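Local coordinates for molybdopterin-guanine dinucleotide biosynthesis protein B (Bacillus subtilis subsp. spizizenii, PDB 4OYH), which probably binds GTP, with weak intrinsic GTPase activity, and may act as an adapter in making and using the molybdopterin guanine dinucleotide cofactor, at residues R29-A34 with V164-L168; L39-K45 with T103-E109; G69-T73 with T84-L88; P115-I121 with V134-I140. The protein carries 2 engineered substitutions. All coordinates share one frame; numbering follows the deposited sequence.

Interaction 1. Residues R29-A34 with V164-L168. Engineered in segment 164-168: L166 (natural residue Phe).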
# COMPACT_ATOMS: atom_id res chain seq x y z
N ARG A 29 -15.86 -8.83 -13.02
CA ARG A 29 -16.29 -8.62 -14.39
C ARG A 29 -15.93 -7.24 -14.92
O ARG A 29 -15.40 -7.11 -16.02
CB ARG A 29 -17.79 -8.83 -14.51
CG ARG A 29 -18.18 -9.95 -15.44
CD ARG A 29 -17.90 -11.31 -14.82
NE ARG A 29 -19.04 -12.23 -14.95
CZ ARG A 29 -20.27 -12.01 -14.46
NH1 ARG A 29 -20.56 -10.89 -13.81
NH2 ARG A 29 -21.21 -12.92 -14.64
N ILE A 30 -16.15 -6.21 -14.13
CA ILE A 30 -15.77 -4.86 -14.54
C ILE A 30 -14.28 -4.66 -14.71
O ILE A 30 -13.83 -3.98 -15.64
CB ILE A 30 -16.24 -3.83 -13.55
CG1 ILE A 30 -17.77 -3.86 -13.41
CG2 ILE A 30 -15.71 -2.43 -13.94
CD1 ILE A 30 -18.26 -3.20 -12.12
N LEU A 31 -13.49 -5.17 -13.77
CA LEU A 31 -12.06 -4.97 -13.86
C LEU A 31 -11.44 -5.73 -15.04
O LEU A 31 -10.57 -5.19 -15.74
CB LEU A 31 -11.38 -5.36 -12.57
CG LEU A 31 -11.73 -4.48 -11.38
CD1 LEU A 31 -11.13 -5.05 -10.09
CD2 LEU A 31 -11.25 -3.05 -11.61
N GLU A 32 -11.90 -6.96 -15.28
CA GLU A 32 -11.43 -7.77 -16.41
C GLU A 32 -11.66 -6.97 -17.69
O GLU A 32 -10.73 -6.74 -18.46
CB GLU A 32 -12.15 -9.13 -16.46
CG GLU A 32 -11.74 -10.13 -15.33
CD GLU A 32 -12.85 -11.13 -14.89
OE1 GLU A 32 -12.57 -12.01 -14.05
OE2 GLU A 32 -13.99 -11.03 -15.37
N LYS A 33 -12.88 -6.50 -17.88
CA LYS A 33 -13.17 -5.76 -19.09
C LYS A 33 -12.43 -4.43 -19.17
O LYS A 33 -12.19 -3.95 -20.26
CB LYS A 33 -14.68 -5.54 -19.23
CG LYS A 33 -15.10 -5.38 -20.68
CD LYS A 33 -16.56 -5.75 -20.92
CE LYS A 33 -16.92 -5.69 -22.41
NZ LYS A 33 -18.39 -5.62 -22.68
N ALA A 34 -12.04 -3.83 -18.05
CA ALA A 34 -11.24 -2.60 -18.10
C ALA A 34 -9.76 -2.84 -18.52
O ALA A 34 -9.14 -1.96 -19.14
CB ALA A 34 -11.27 -1.89 -16.75
N VAL A 164 -22.41 -4.12 -16.55
CA VAL A 164 -20.99 -3.85 -16.38
C VAL A 164 -20.54 -2.79 -17.41
O VAL A 164 -19.64 -2.00 -17.11
CB VAL A 164 -20.07 -5.11 -16.47
CG1 VAL A 164 -20.82 -6.41 -16.18
CG2 VAL A 164 -19.34 -5.16 -17.77
N ASP A 165 -21.17 -2.77 -18.57
CA ASP A 165 -20.86 -1.77 -19.62
C ASP A 165 -21.32 -0.38 -19.19
O ASP A 165 -20.71 0.63 -19.53
CB ASP A 165 -21.53 -2.14 -20.97
CG ASP A 165 -20.79 -3.25 -21.74
OD1 ASP A 165 -19.62 -3.58 -21.41
OD2 ASP A 165 -21.37 -3.80 -22.71
N LEU A 166 -22.40 -0.33 -18.41
CA LEU A 166 -22.89 0.92 -17.90
C LEU A 166 -21.85 1.46 -16.95
O LEU A 166 -21.60 2.65 -16.92
CB LEU A 166 -24.26 0.75 -17.22
CG LEU A 166 -24.88 1.98 -16.55
CD1 LEU A 166 -26.35 1.84 -16.44
CD2 LEU A 166 -24.36 2.21 -15.15
N VAL A 167 -21.20 0.61 -16.19
CA VAL A 167 -20.26 1.15 -15.22
C VAL A 167 -19.03 1.69 -15.93
O VAL A 167 -18.48 2.72 -15.55
CB VAL A 167 -19.85 0.10 -14.18
CG1 VAL A 167 -18.77 0.67 -13.26
CG2 VAL A 167 -21.03 -0.32 -13.36
N LEU A 168 -18.61 1.00 -16.98
CA LEU A 168 -17.40 1.36 -17.68
C LEU A 168 -17.56 2.64 -18.44
O LEU A 168 -16.61 3.44 -18.59
CB LEU A 168 -16.98 0.23 -18.62
CG LEU A 168 -16.39 -0.97 -17.87
CD1 LEU A 168 -16.52 -2.25 -18.66
CD2 LEU A 168 -14.97 -0.69 -17.58

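Interaction 2. Residues L39-K45 with T103-E109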
# COMPACT_ATOMS: atom_id res chain seq x y z
N LEU A 39 -7.97 0.63 -20.09
CA LEU A 39 -8.44 1.60 -19.12
C LEU A 39 -7.61 1.43 -17.85
O LEU A 39 -7.27 0.31 -17.47
CB LEU A 39 -9.93 1.40 -18.88
CG LEU A 39 -10.57 2.29 -17.81
CD1 LEU A 39 -10.55 3.76 -18.21
CD2 LEU A 39 -11.97 1.80 -17.54
N ASN A 40 -7.26 2.54 -17.21
CA ASN A 40 -6.32 2.52 -16.08
C ASN A 40 -7.06 2.89 -14.77
O ASN A 40 -7.20 4.05 -14.36
CB ASN A 40 -5.14 3.44 -16.38
CG ASN A 40 -4.30 3.76 -15.18
OD1 ASN A 40 -4.22 2.99 -14.22
ND2 ASN A 40 -3.64 4.91 -15.24
N LEU A 41 -7.53 1.84 -14.12
CA LEU A 41 -8.58 1.97 -13.15
C LEU A 41 -8.16 1.30 -11.85
O LEU A 41 -7.65 0.19 -11.86
CB LEU A 41 -9.86 1.37 -13.73
CG LEU A 41 -11.02 0.95 -12.81
CD1 LEU A 41 -11.86 2.11 -12.30
CD2 LEU A 41 -11.85 0.03 -13.59
N GLY A 42 -8.35 2.01 -10.74
CA GLY A 42 -8.01 1.52 -9.43
C GLY A 42 -9.22 0.85 -8.79
O GLY A 42 -10.32 0.96 -9.26
N CYS A 43 -8.98 0.16 -7.69
CA CYS A 43 -10.02 -0.52 -6.96
C CYS A 43 -9.80 -0.34 -5.47
O CYS A 43 -8.68 -0.42 -4.95
CB CYS A 43 -10.07 -2.01 -7.32
SG CYS A 43 -11.70 -2.68 -7.05
N LEU A 44 -10.88 -0.03 -4.79
CA LEU A 44 -10.82 0.25 -3.35
C LEU A 44 -12.03 -0.39 -2.66
O LEU A 44 -13.21 -0.24 -3.07
CB LEU A 44 -10.73 1.73 -3.08
CG LEU A 44 -10.82 2.12 -1.59
CD1 LEU A 44 -9.58 1.71 -0.87
CD2 LEU A 44 -11.06 3.63 -1.39
N LYS A 45 -11.70 -1.16 -1.65
CA LYS A 45 -12.67 -1.90 -0.87
C LYS A 45 -12.64 -1.34 0.53
O LYS A 45 -11.57 -1.28 1.13
CB LYS A 45 -12.36 -3.41 -0.87
CG LYS A 45 -13.14 -4.20 0.16
CD LYS A 45 -12.98 -5.70 -0.05
CE LYS A 45 -13.63 -6.49 1.06
NZ LYS A 45 -12.74 -7.59 1.56
N THR A 103 -3.78 6.87 -11.30
CA THR A 103 -4.81 6.06 -11.94
C THR A 103 -5.72 7.00 -12.73
O THR A 103 -5.78 8.17 -12.41
CB THR A 103 -5.64 5.24 -10.89
OG1 THR A 103 -6.23 6.13 -9.94
CG2 THR A 103 -4.77 4.24 -10.13
N ASP A 104 -6.43 6.49 -13.73
CA ASP A 104 -7.40 7.31 -14.50
C ASP A 104 -8.73 7.51 -13.80
O ASP A 104 -9.47 8.44 -14.08
CB ASP A 104 -7.74 6.67 -15.86
CG ASP A 104 -6.56 6.62 -16.83
OD1 ASP A 104 -5.58 7.40 -16.66
OD2 ASP A 104 -6.66 5.80 -17.80
N CYS A 105 -9.08 6.57 -12.94
CA CYS A 105 -10.43 6.49 -12.40
C CYS A 105 -10.49 5.46 -11.28
O CYS A 105 -9.48 4.83 -10.96
CB CYS A 105 -11.42 6.15 -13.51
SG CYS A 105 -10.97 4.70 -14.46
N LEU A 106 -11.65 5.29 -10.67
CA LEU A 106 -11.71 4.47 -9.47
C LEU A 106 -13.05 3.77 -9.26
O LEU A 106 -14.13 4.38 -9.32
CB LEU A 106 -11.33 5.32 -8.26
CG LEU A 106 -11.45 4.66 -6.88
CD1 LEU A 106 -10.45 3.47 -6.71
CD2 LEU A 106 -11.27 5.71 -5.84
N LEU A 107 -12.92 2.47 -9.06
CA LEU A 107 -14.00 1.57 -8.65
C LEU A 107 -13.92 1.39 -7.15
O LEU A 107 -12.89 0.98 -6.64
CB LEU A 107 -13.88 0.20 -9.33
CG LEU A 107 -15.06 -0.47 -10.04
CD1 LEU A 107 -14.87 -1.96 -10.06
CD2 LEU A 107 -16.36 -0.13 -9.45
N ILE A 108 -15.00 1.70 -6.45
CA ILE A 108 -15.02 1.51 -4.99
C ILE A 108 -16.06 0.45 -4.61
O ILE A 108 -17.22 0.53 -5.05
CB ILE A 108 -15.35 2.81 -4.26
CG1 ILE A 108 -14.44 3.94 -4.77
CG2 ILE A 108 -15.28 2.56 -2.77
CD1 ILE A 108 -14.33 5.12 -3.86
N GLU A 109 -15.67 -0.56 -3.82
CA GLU A 109 -16.63 -1.43 -3.15
C GLU A 109 -16.93 -0.84 -1.75
O GLU A 109 -16.02 -0.69 -0.95
CB GLU A 109 -16.08 -2.86 -3.06
CG GLU A 109 -16.82 -3.82 -2.12
CD GLU A 109 -16.33 -5.28 -2.23
OE1 GLU A 109 -16.62 -6.08 -1.32
OE2 GLU A 109 -15.66 -5.64 -3.22

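Interaction 3. Residues G69-T73 with T84-L88. Engineered in segment 84-88: L88 (natural residue Asn).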
# COMPACT_ATOMS: atom_id res chain seq x y z
N GLY A 69 6.21 -2.51 15.25
CA GLY A 69 6.65 -1.19 15.74
C GLY A 69 6.17 0.05 14.95
O GLY A 69 5.76 1.03 15.57
N ALA A 70 6.21 0.06 13.61
CA ALA A 70 5.92 1.29 12.82
C ALA A 70 4.58 1.35 12.05
O ALA A 70 3.89 0.34 11.89
CB ALA A 70 7.04 1.52 11.83
N ASP A 71 4.27 2.56 11.55
CA ASP A 71 2.96 3.00 11.01
C ASP A 71 2.74 2.89 9.51
O ASP A 71 1.64 2.55 9.04
CB ASP A 71 2.76 4.49 11.33
CG ASP A 71 3.91 5.37 10.76
OD1 ASP A 71 5.01 4.81 10.48
OD2 ASP A 71 3.71 6.59 10.57
N VAL A 72 3.77 3.29 8.78
CA VAL A 72 3.81 3.21 7.33
C VAL A 72 4.98 2.31 6.95
O VAL A 72 6.15 2.67 7.14
CB VAL A 72 3.96 4.60 6.73
CG1 VAL A 72 4.01 4.57 5.20
CG2 VAL A 72 2.82 5.48 7.23
N THR A 73 4.67 1.12 6.46
CA THR A 73 5.71 0.12 6.09
C THR A 73 5.42 -0.48 4.71
O THR A 73 4.28 -0.61 4.32
CB THR A 73 5.80 -1.08 7.10
OG1 THR A 73 4.63 -1.88 7.00
CG2 THR A 73 5.96 -0.64 8.55
N THR A 84 1.46 -1.08 3.69
CA THR A 84 0.52 -0.95 4.81
C THR A 84 0.71 0.41 5.53
O THR A 84 1.82 0.75 5.97
CB THR A 84 0.72 -2.06 5.86
OG1 THR A 84 2.03 -1.92 6.40
CG2 THR A 84 0.61 -3.45 5.25
N ALA A 85 -0.37 1.15 5.72
CA ALA A 85 -0.27 2.51 6.24
C ALA A 85 -1.35 2.82 7.25
O ALA A 85 -2.48 2.98 6.86
CB ALA A 85 -0.34 3.51 5.11
N ARG A 86 -0.97 2.93 8.52
CA ARG A 86 -1.86 3.32 9.61
C ARG A 86 -2.04 4.84 9.72
O ARG A 86 -1.21 5.53 10.31
CB ARG A 86 -1.32 2.79 10.94
CG ARG A 86 -1.79 1.41 11.29
CD ARG A 86 -1.01 0.71 12.42
NE ARG A 86 -1.43 -0.69 12.46
CZ ARG A 86 -2.63 -1.10 12.87
NH1 ARG A 86 -3.50 -0.22 13.35
NH2 ARG A 86 -2.95 -2.39 12.82
N ARG A 87 -3.13 5.35 9.16
CA ARG A 87 -3.53 6.75 9.29
C ARG A 87 -5.01 6.87 9.63
O ARG A 87 -5.77 5.90 9.62
CB ARG A 87 -3.30 7.55 8.00
CG ARG A 87 -1.97 7.47 7.43
CD ARG A 87 -0.97 7.82 8.44
NE ARG A 87 0.22 8.47 7.94
CZ ARG A 87 1.35 8.47 8.61
NH1 ARG A 87 1.40 7.83 9.78
NH2 ARG A 87 2.40 9.11 8.15
N LEU A 88 -5.42 8.10 9.86
CA LEU A 88 -6.82 8.39 10.04
C LEU A 88 -7.36 8.65 8.65
O LEU A 88 -7.52 9.81 8.23
CB LEU A 88 -7.04 9.57 10.99
CG LEU A 88 -8.41 9.73 11.66
CD1 LEU A 88 -8.80 11.18 11.58
CD2 LEU A 88 -9.50 8.87 11.07

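Interaction 4. Residues P115-I121 with V134-I140. With SO4 (sulfate ion), chain H.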
# COMPACT_ATOMS: atom_id res chain seq x y z
N PRO A 115 -20.82 10.47 -1.63
CA PRO A 115 -21.61 11.15 -2.68
C PRO A 115 -21.44 10.62 -4.12
O PRO A 115 -22.12 11.11 -5.01
CB PRO A 115 -21.08 12.57 -2.63
CG PRO A 115 -19.64 12.41 -2.14
CD PRO A 115 -19.73 11.33 -1.13
N TYR A 116 -20.57 9.65 -4.37
CA TYR A 116 -20.26 9.35 -5.77
C TYR A 116 -21.29 8.47 -6.37
O TYR A 116 -22.07 7.84 -5.67
CB TYR A 116 -18.86 8.75 -5.88
CG TYR A 116 -17.89 9.65 -5.21
CD1 TYR A 116 -17.47 10.84 -5.84
CD2 TYR A 116 -17.44 9.40 -3.93
CE1 TYR A 116 -16.60 11.72 -5.21
CE2 TYR A 116 -16.57 10.27 -3.28
CZ TYR A 116 -16.15 11.44 -3.94
OH TYR A 116 -15.28 12.30 -3.32
N PRO A 117 -21.37 8.48 -7.70
CA PRO A 117 -22.41 7.67 -8.33
C PRO A 117 -22.22 6.21 -7.93
O PRO A 117 -21.08 5.81 -7.74
CB PRO A 117 -22.18 7.86 -9.82
CG PRO A 117 -21.29 9.07 -9.94
CD PRO A 117 -20.50 9.13 -8.67
N LYS A 118 -23.27 5.42 -7.81
CA LYS A 118 -23.09 4.09 -7.31
C LYS A 118 -24.09 3.16 -7.88
O LYS A 118 -25.15 3.57 -8.29
CB LYS A 118 -23.15 4.08 -5.80
CG LYS A 118 -24.21 4.92 -5.19
CD LYS A 118 -24.00 5.01 -3.70
CE LYS A 118 -22.82 5.86 -3.30
NZ LYS A 118 -23.13 7.31 -3.21
N VAL A 119 -23.69 1.91 -7.97
CA VAL A 119 -24.58 0.86 -8.43
C VAL A 119 -24.95 0.07 -7.16
O VAL A 119 -24.09 -0.21 -6.32
CB VAL A 119 -23.88 0.04 -9.52
CG1 VAL A 119 -24.49 -1.33 -9.65
CG2 VAL A 119 -23.95 0.81 -10.85
N VAL A 120 -26.24 -0.20 -6.99
CA VAL A 120 -26.75 -0.87 -5.79
C VAL A 120 -27.18 -2.27 -6.20
O VAL A 120 -27.95 -2.41 -7.13
CB VAL A 120 -27.95 -0.12 -5.13
CG1 VAL A 120 -28.52 -0.90 -3.94
CG2 VAL A 120 -27.54 1.24 -4.68
N ILE A 121 -26.61 -3.28 -5.54
CA ILE A 121 -27.02 -4.69 -5.66
C ILE A 121 -28.00 -5.05 -4.54
O ILE A 121 -27.70 -4.88 -3.37
CB ILE A 121 -25.87 -5.66 -5.52
CG1 ILE A 121 -24.57 -5.12 -6.08
CG2 ILE A 121 -26.27 -7.01 -6.14
CD1 ILE A 121 -24.58 -4.86 -7.51
N VAL A 134 -27.23 8.32 -1.72
CA VAL A 134 -27.43 9.22 -2.84
C VAL A 134 -26.58 8.82 -4.05
O VAL A 134 -25.59 8.09 -3.95
CB VAL A 134 -27.10 10.69 -2.46
CG1 VAL A 134 -27.87 11.09 -1.20
CG2 VAL A 134 -25.63 10.88 -2.22
N ASN A 135 -27.05 9.31 -5.18
CA ASN A 135 -26.38 9.27 -6.45
C ASN A 135 -26.36 7.88 -7.01
O ASN A 135 -25.37 7.43 -7.60
CB ASN A 135 -24.96 9.83 -6.34
CG ASN A 135 -24.47 10.37 -7.66
OD1 ASN A 135 -25.21 10.39 -8.64
ND2 ASN A 135 -23.23 10.81 -7.69
N THR A 136 -27.49 7.21 -6.86
CA THR A 136 -27.66 5.85 -7.31
C THR A 136 -27.98 5.88 -8.79
O THR A 136 -28.96 6.53 -9.17
CB THR A 136 -28.79 5.13 -6.55
OG1 THR A 136 -28.44 5.06 -5.16
CG2 THR A 136 -29.01 3.72 -7.09
N ILE A 137 -27.21 5.19 -9.62
CA ILE A 137 -27.39 5.32 -11.09
C ILE A 137 -27.92 4.07 -11.70
O ILE A 137 -28.27 4.06 -12.91
CB ILE A 137 -26.07 5.74 -11.80
CG1 ILE A 137 -24.93 4.80 -11.48
CG2 ILE A 137 -25.74 7.21 -11.41
CD1 ILE A 137 -23.71 4.91 -12.37
N ALA A 138 -27.96 3.01 -10.89
CA ALA A 138 -28.57 1.75 -11.33
C ALA A 138 -28.79 0.78 -10.21
O ALA A 138 -28.15 0.86 -9.17
CB ALA A 138 -27.71 1.10 -12.36
N ILE A 139 -29.70 -0.14 -10.43
CA ILE A 139 -29.92 -1.22 -9.50
C ILE A 139 -29.74 -2.52 -10.20
O ILE A 139 -30.30 -2.76 -11.26
CB ILE A 139 -31.32 -1.16 -8.87
CG1 ILE A 139 -31.42 0.05 -7.92
CG2 ILE A 139 -31.62 -2.46 -8.10
CD1 ILE A 139 -32.76 0.60 -7.85
N ILE A 140 -28.91 -3.35 -9.60
CA ILE A 140 -28.87 -4.77 -9.88
C ILE A 140 -29.67 -5.48 -8.79
O ILE A 140 -29.19 -5.68 -7.68
CB ILE A 140 -27.44 -5.27 -9.88
CG1 ILE A 140 -26.66 -4.59 -10.98
CG2 ILE A 140 -27.41 -6.77 -10.10
CD1 ILE A 140 -25.23 -4.82 -10.84
S SO4 H . -30.71 9.49 -5.81
O1 SO4 H . -31.62 9.59 -4.66
O2 SO4 H . -29.62 10.45 -5.75
O3 SO4 H . -30.14 8.16 -5.74
O4 SO4 H . -31.42 9.70 -7.06

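Interaction 1. Residues R29-A34 with V164-L168
Helix 23-35, which begins in the probable P-loop, meets the C-terminal helix 161-171 where I30 lies against V164, V167 and L168. The two segments cross at -59°, with 9.7 Å between their axes at closest approach. I30 sends each of its branches to a different neighbour. Its CG1 sits 4.0 Å from CB of V164, and CD1 carries on to the two methyls of V167, whose side chain it crosses nearly at a right angle. CG2, held anti to the backbone N, slides past CD2 of L168. In this P-loop NTPase fold both helices cover the same face of the parallel sheet, and I30 also touches L107 of strand 105-109. The two methyls of L168 divide the neighbours: CD2 lies 4.0 Å from CB of A34, and CD1 is 3.8 Å from CB of K33. The K33 chain then runs extended past L168 to the edge. There NZ meets OD1 of D165 at 2.7 Å, on the syn lone pair, in a salt bridge. With an alanine here the D165 carboxylate is likely to lose its charged mate, and part of the cover over L168 CD1 would go. V164 and V167 also rest on F26.

Interaction 2. Residues L39-K45 with T103-E109
L41 leans over C105 from the neighbouring parallel strand. Its CB lies 3.6 Å from SG of C105, CG stays beside the same sulfur, and CD1 bends along the strand to 3.4 Å from the backbone N of L107. CD2 turns to helix 23-35, where L31 and A34 receive it. Strands 41-46 and 105-109 pair here in the main parallel sheet, which continues into a strand of the second subunit through C43, L44 and K45. The amide of G42 gives an almost straight bond (178°) to O of C105, and G42 O takes the amide of L107 from above its carbonyl plane. L44 repeats the pattern, its N bonding to L107 O and its O accepting E109 N at 2.6 Å. On the other face CD1 of L106 lies 3.6 Å from the carbonyl carbon of G42. At the start, N40 O accepts D104 N at 2.6 Å, while ND2 of N40 bonds to E102 O; E102, T103 and D104 probably contact GTP. K45 and E109 run side by side, K45 NZ 5.1 Å from E109 OE1, so their charges probably attract without a salt bridge; E109 makes a long, weak ion pair with K23 of the probable P-loop.

Interaction 3. Residues G69-T73 with T84-L88
T73 and T84 form an antiparallel, hydrogen-bonded pair near the open end of the hairpin 72-77/80-86. T73 N reaches T84 O, and T84 N returns to T73 O, each at 2.9 Å and nearly straight onto the carbonyl oxygen. V72 and A85 come next as a non-hydrogen-bonded pair, and the amide of R86 then bonds to D71 O at 2.7 Å with a straight 174° angle. D71 has its CG between the backbone N and the carbonyl carbon (chi1 57°), which lets OD1 receive a weak bond from V72 N while OD2 faces R87. NH1 of R87 meets this OD2 at 2.7 Å, on the anti side. Carboxylate and guanidinium planes are turned 60° apart, and a single N-H carries the salt bridge. V72 sets its CG2 methyl over the centre of the guanidinium, 3.6 Å above the plane, and rests on Y98 of the second subunit. On the other face of the hairpin the hydroxyls OG1 of T73 and OG1 of T84 stand 2.7 Å apart; OG1 of T73 is hydrogen-bonded to D63. NH2 of R87 bonds to the carbonyl of L101 in the second subunit. The guanidinium is thus held by an acid at one edge, a methyl over one face and a main-chain oxygen of the partner chain, which links the hairpin's own salt bridge to the dimer interface.

Interaction 4. Residues P115-I121 with V134-I140
K118 folds back on itself to reach V134: its CG stands between the backbone N and the carbonyl carbon (chi1 42°), and further bends at chi3 (72°) and chi4 (85°) curl NZ inward. There the ammonium bonds to O of V134 and O of Y116, both at 2.7 Å, and to A114 O. A leucine in its place would probably leave these three carbonyls without their common donor and set the turn around Y116 free to shift. N135, with CG anti to its backbone N, lies alongside the P117 ring and sends ND2 to P115 O at 2.9 Å, in the plane of that carbonyl. The amides of N135 and T136 bind a sulfate, probably from the crystallisation liquor, T136 N reaching its O3 at 3.0 Å. The strands then pair in parallel, from K118 N on N135 O to I140 N on V120 O. Between the pairs K118/T136 and V120/I139 the second strand has one extra residue, consistent with a beta bulge at I137. CD1 of I121 packs tightly on CD1 of I140 at 3.4 Å, while V119 CG1 lies 3.8 Å from that same I140 methyl. These strands belong to a beta-alpha-beta unit joined through helix 127-130. Strand 12-16 hydrogen-bonds along the other edge of 118-122, and F26 of helix 23-35 and V167 of helix 161-171 cover V119.

Overall arrangement
From the N terminus, helix 23-35 opens interaction 1, which closes only at the C-terminal helix 161-171, so the other three contacts all fall within its loop. Strand 41-46 comes next and opens interaction 2; before strand 105-109 closes it, the hairpin of interaction 3 projects toward the second subunit, its centre about 22 Å from that of interaction 2. Interaction 4 follows in series, a short closure between neighbouring strands, and no two loops cross. Interactions 2 and 4 lie on either side of strand 12-16 in one parallel sheet, and the helix pair of interaction 1 packs on both, through L39 and L41 and through V119 and I137.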